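Local coordinates for hellethionin-D (Helleborus purpurascens, PDB 3SZS), which is a small plant defence thionin toxic to animal cells, seemingly acting at the cell membrane, although its precise function is not known, at residues 14-19 against 24-29. Numbering follows the deposited sequence.
With NA (sodium ion), chain J; NA (sodium ion), chain L.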
ATOM      1  N   ASN A  14       4.461  -1.478  -3.663  1.00 34.94           N
ATOM      2  CA  ASN A  14       4.515  -2.041  -5.015  1.00 34.71           C
ATOM      3  C   ASN A  14       5.429  -3.263  -5.131  1.00 30.74           C
ATOM      4  O   ASN A  14       5.048  -4.260  -5.750  1.00 28.51           O
ATOM      5  CB  ASN A  14       4.918  -0.986  -6.043  1.00 39.69           C
ATOM      6  CG  ASN A  14       3.872   0.099  -6.204  1.00 45.02           C
ATOM      7  OD1 ASN A  14       2.706  -0.082  -5.847  1.00 45.28           O
ATOM      8  ND2 ASN A  14       4.287   1.238  -6.736  1.00 50.07           N
ATOM      9  N   ALA A  15       6.621  -3.190  -4.534  1.00 30.32           N
ATOM     10  CA  ALA A  15       7.562  -4.319  -4.574  1.00 27.35           C
ATOM     11  C   ALA A  15       6.987  -5.521  -3.820  1.00 24.23           C
ATOM     12  O   ALA A  15       7.098  -6.665  -4.275  1.00 21.70           O
ATOM     13  CB  ALA A  15       8.925  -3.919  -4.009  1.00 29.21           C
ATOM     14  N   CYS A  16       6.367  -5.243  -2.673  1.00 24.03           N
ATOM     15  CA  CYS A  16       5.693  -6.252  -1.870  1.00 21.59           C
ATOM     16  C   CYS A  16       4.634  -6.973  -2.699  1.00 20.96           C
ATOM     17  O   CYS A  16       4.591  -8.207  -2.732  1.00 19.33           O
ATOM     18  CB  CYS A  16       5.052  -5.591  -0.639  1.00 22.62           C
ATOM     19  SG  CYS A  16       4.086  -6.652   0.438  1.00 22.59           S
ATOM     20  N   ARG A  17       3.780  -6.205  -3.378  1.00 22.25           N
ATOM     21  CA  ARG A  17       2.722  -6.815  -4.194  1.00 22.97           C
ATOM     22  C   ARG A  17       3.292  -7.631  -5.343  1.00 22.88           C
ATOM     23  O   ARG A  17       2.836  -8.757  -5.613  1.00 22.47           O
ATOM     24  CB  ARG A  17       1.790  -5.742  -4.746  1.00 25.76           C
ATOM     25  CG  ARG A  17       0.975  -5.069  -3.674  1.00 27.22           C
ATOM     26  CD  ARG A  17      -0.168  -5.952  -3.222  1.00 25.97           C
ATOM     27  NE  ARG A  17      -1.247  -5.970  -4.207  1.00 30.23           N
ATOM     28  CZ  ARG A  17      -2.062  -6.998  -4.436  1.00 31.11           C
ATOM     29  NH1 ARG A  17      -1.935  -8.151  -3.779  1.00 28.75           N
ATOM     30  NH2 ARG A  17      -3.008  -6.869  -5.348  1.00 34.90           N
ATOM     31  N   PHE A  18       4.284  -7.056  -6.017  1.00 23.50           N
ATOM     32  CA  PHE A  18       4.894  -7.695  -7.193  1.00 24.20           C
ATOM     33  C   PHE A  18       5.528  -9.051  -6.850  1.00 22.44           C
ATOM     34  O   PHE A  18       5.481  -9.983  -7.662  1.00 22.49           O
ATOM     35  CB  PHE A  18       5.952  -6.777  -7.797  1.00 25.41           C
ATOM     36  CG  PHE A  18       6.426  -7.205  -9.158  1.00 26.90           C
ATOM     37  CD1 PHE A  18       5.704  -6.867 -10.295  1.00 28.55           C
ATOM     38  CD2 PHE A  18       7.596  -7.948  -9.304  1.00 24.84           C
ATOM     39  CE1 PHE A  18       6.145  -7.256 -11.562  1.00 30.10           C
ATOM     40  CE2 PHE A  18       8.042  -8.343 -10.577  1.00 25.95           C
ATOM     41  CZ  PHE A  18       7.322  -7.991 -11.696  1.00 28.12           C
ATOM     42  N   THR A  19       6.140  -9.158  -5.668  1.00 20.41           N
ATOM     43  CA  THR A  19       6.806 -10.410  -5.282  1.00 20.22           C
ATOM     44  C   THR A  19       5.882 -11.376  -4.504  1.00 19.88           C
ATOM     45  O   THR A  19       6.362 -12.326  -3.868  1.00 20.69           O
ATOM     46  CB  THR A  19       8.117 -10.161  -4.503  1.00 19.43           C
ATOM     47  OG1 THR A  19       7.832  -9.521  -3.257  1.00 18.96           O
ATOM     48  CG2 THR A  19       9.085  -9.302  -5.327  1.00 21.34           C
ATOM     49  N   PRO A  24      -3.648  -7.097   2.390  1.00 21.24           N
ATOM     50  CA  PRO A  24      -3.477  -6.808   3.813  1.00 20.27           C
ATOM     51  C   PRO A  24      -2.019  -6.917   4.299  1.00 18.97           C
ATOM     52  O   PRO A  24      -1.579  -6.086   5.094  1.00 19.33           O
ATOM     53  CB  PRO A  24      -4.403  -7.829   4.495  1.00 19.61           C
ATOM     54  CG  PRO A  24      -5.372  -8.217   3.455  1.00 21.52           C
ATOM     55  CD  PRO A  24      -4.582  -8.219   2.182  1.00 22.28           C
ATOM     56  N   THR A  25      -1.275  -7.897   3.791  1.00 18.48           N
ATOM     57  CA  THR A  25       0.166  -8.050   4.119  1.00 18.26           C
ATOM     58  C   THR A  25       0.944  -6.825   3.742  1.00 19.87           C
ATOM     59  O   THR A  25       1.675  -6.221   4.572  1.00 21.24           O
ATOM     60  CB  THR A  25       0.784  -9.274   3.400  1.00 18.93           C
ATOM     61  OG1 THR A  25       0.377 -10.459   4.081  1.00 16.56           O
ATOM     62  CG2 THR A  25       2.347  -9.181   3.343  1.00 17.64           C
ATOM     63  N   CYS A  26       0.772  -6.403   2.499  1.00 20.58           N
ATOM     64  CA  CYS A  26       1.544  -5.259   2.020  1.00 22.90           C
ATOM     65  C   CYS A  26       1.160  -3.974   2.750  1.00 24.93           C
ATOM     66  O   CYS A  26       1.999  -3.090   2.984  1.00 28.08           O
ATOM     67  CB  CYS A  26       1.417  -5.149   0.503  1.00 23.92           C
ATOM     68  SG  CYS A  26       2.156  -6.597  -0.323  1.00 23.27           S
ATOM     69  N   GLY A  27      -0.110  -3.870   3.132  1.00 25.08           N
ATOM     70  CA  GLY A  27      -0.548  -2.736   3.931  1.00 27.57           C
ATOM     71  C   GLY A  27       0.112  -2.738   5.292  1.00 27.25           C
ATOM     72  O   GLY A  27       0.487  -1.687   5.802  1.00 31.20           O
ATOM     73  N   ILE A  28       0.239  -3.924   5.878  1.00 24.37           N
ATOM     74  CA  ILE A  28       0.833  -4.088   7.200  1.00 25.49           C
ATOM     75  C   ILE A  28       2.328  -3.820   7.163  1.00 28.09           C
ATOM     76  O   ILE A  28       2.849  -3.063   7.990  1.00 30.69           O
ATOM     77  CB  ILE A  28       0.582  -5.502   7.806  1.00 23.26           C
ATOM     78  CG1 ILE A  28      -0.878  -5.639   8.224  1.00 22.51           C
ATOM     79  CG2 ILE A  28       1.492  -5.763   9.044  1.00 24.85           C
ATOM     80  CD1 ILE A  28      -1.276  -7.096   8.543  1.00 21.60           C
ATOM     81  N   LEU A  29       3.010  -4.428   6.197  1.00 27.01           N
ATOM     82  CA  LEU A  29       4.475  -4.333   6.124  1.00 29.73           C
ATOM     83  C   LEU A  29       4.942  -2.929   5.745  1.00 33.91           C
ATOM     84  O   LEU A  29       5.977  -2.456   6.238  1.00 38.52           O
ATOM     85  CB  LEU A  29       5.042  -5.381   5.153  1.00 27.28           C
ATOM     86  CG  LEU A  29       4.741  -6.833   5.561  1.00 26.00           C
ATOM     87  CD1 LEU A  29       5.295  -7.829   4.551  1.00 25.62           C
ATOM     88  CD2 LEU A  29       5.274  -7.138   6.949  1.00 30.68           C
TER
HETATM   89 NA    NA J  52      -1.903 -10.284   5.879  1.00 24.94          NA
HETATM   90 NA    NA L  54       0.597 -10.076  -5.120  1.00 33.91          NA
HETATM   91  O   HOH W   1      -0.904  -9.367  -7.210  1.00 19.79           O
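Cys16 and Cys26 join the two helices of the thionin fold through a disulfide, in a four-disulfide protein whose helical hairpin, 7-18 and 23-29, accompanies a small antiparallel sheet of strands 2-4 and 32-34. The evidence for a covalent link is the 2.1 Å between Cys16 SG and Cys26 SG, with a torsion of -88° about the S-S bond, close to the 90° magnitude that a relaxed disulfide adopts. Both CA-CB bonds point at the opposite helix. The sulfur of Cys16 lies anti to its own backbone N (chi1 177°), whereas that of Cys26 is anti to the carbonyl carbon, and these two rotations bring the sulfurs together while the CA atoms of Cys16 and Cys26 remain 5.8 Å apart. The local helix axes run roughly antiparallel, at 148°, and come no nearer than 9.2 Å; no hydrogen bond spans the gap, and the two cysteines account for about 138 of the 171 Å² buried.

Arg17 supplies the next largest share of buried surface. Bends in its chain keep the aliphatic part alongside Cys26, with Arg17 CD 3.8 Å from Cys26 SG. The carbonyl of the same residue binds a sodium ion, Arg17 O lying 2.6 Å from the metal, which Gly21 O and a water also coordinate; that water also lies over one face of the guanidinium, displaced toward its rim. Leu29 brings CD1 to 4.4 Å from Cys16 SG, a loose apolar contact at the border of the interface. Thr25 divides its two branches: the methyl CG2 stands 4.2 Å from Cys16 SG, while the hydroxyl OG1 binds a second sodium ion at 2.9 Å.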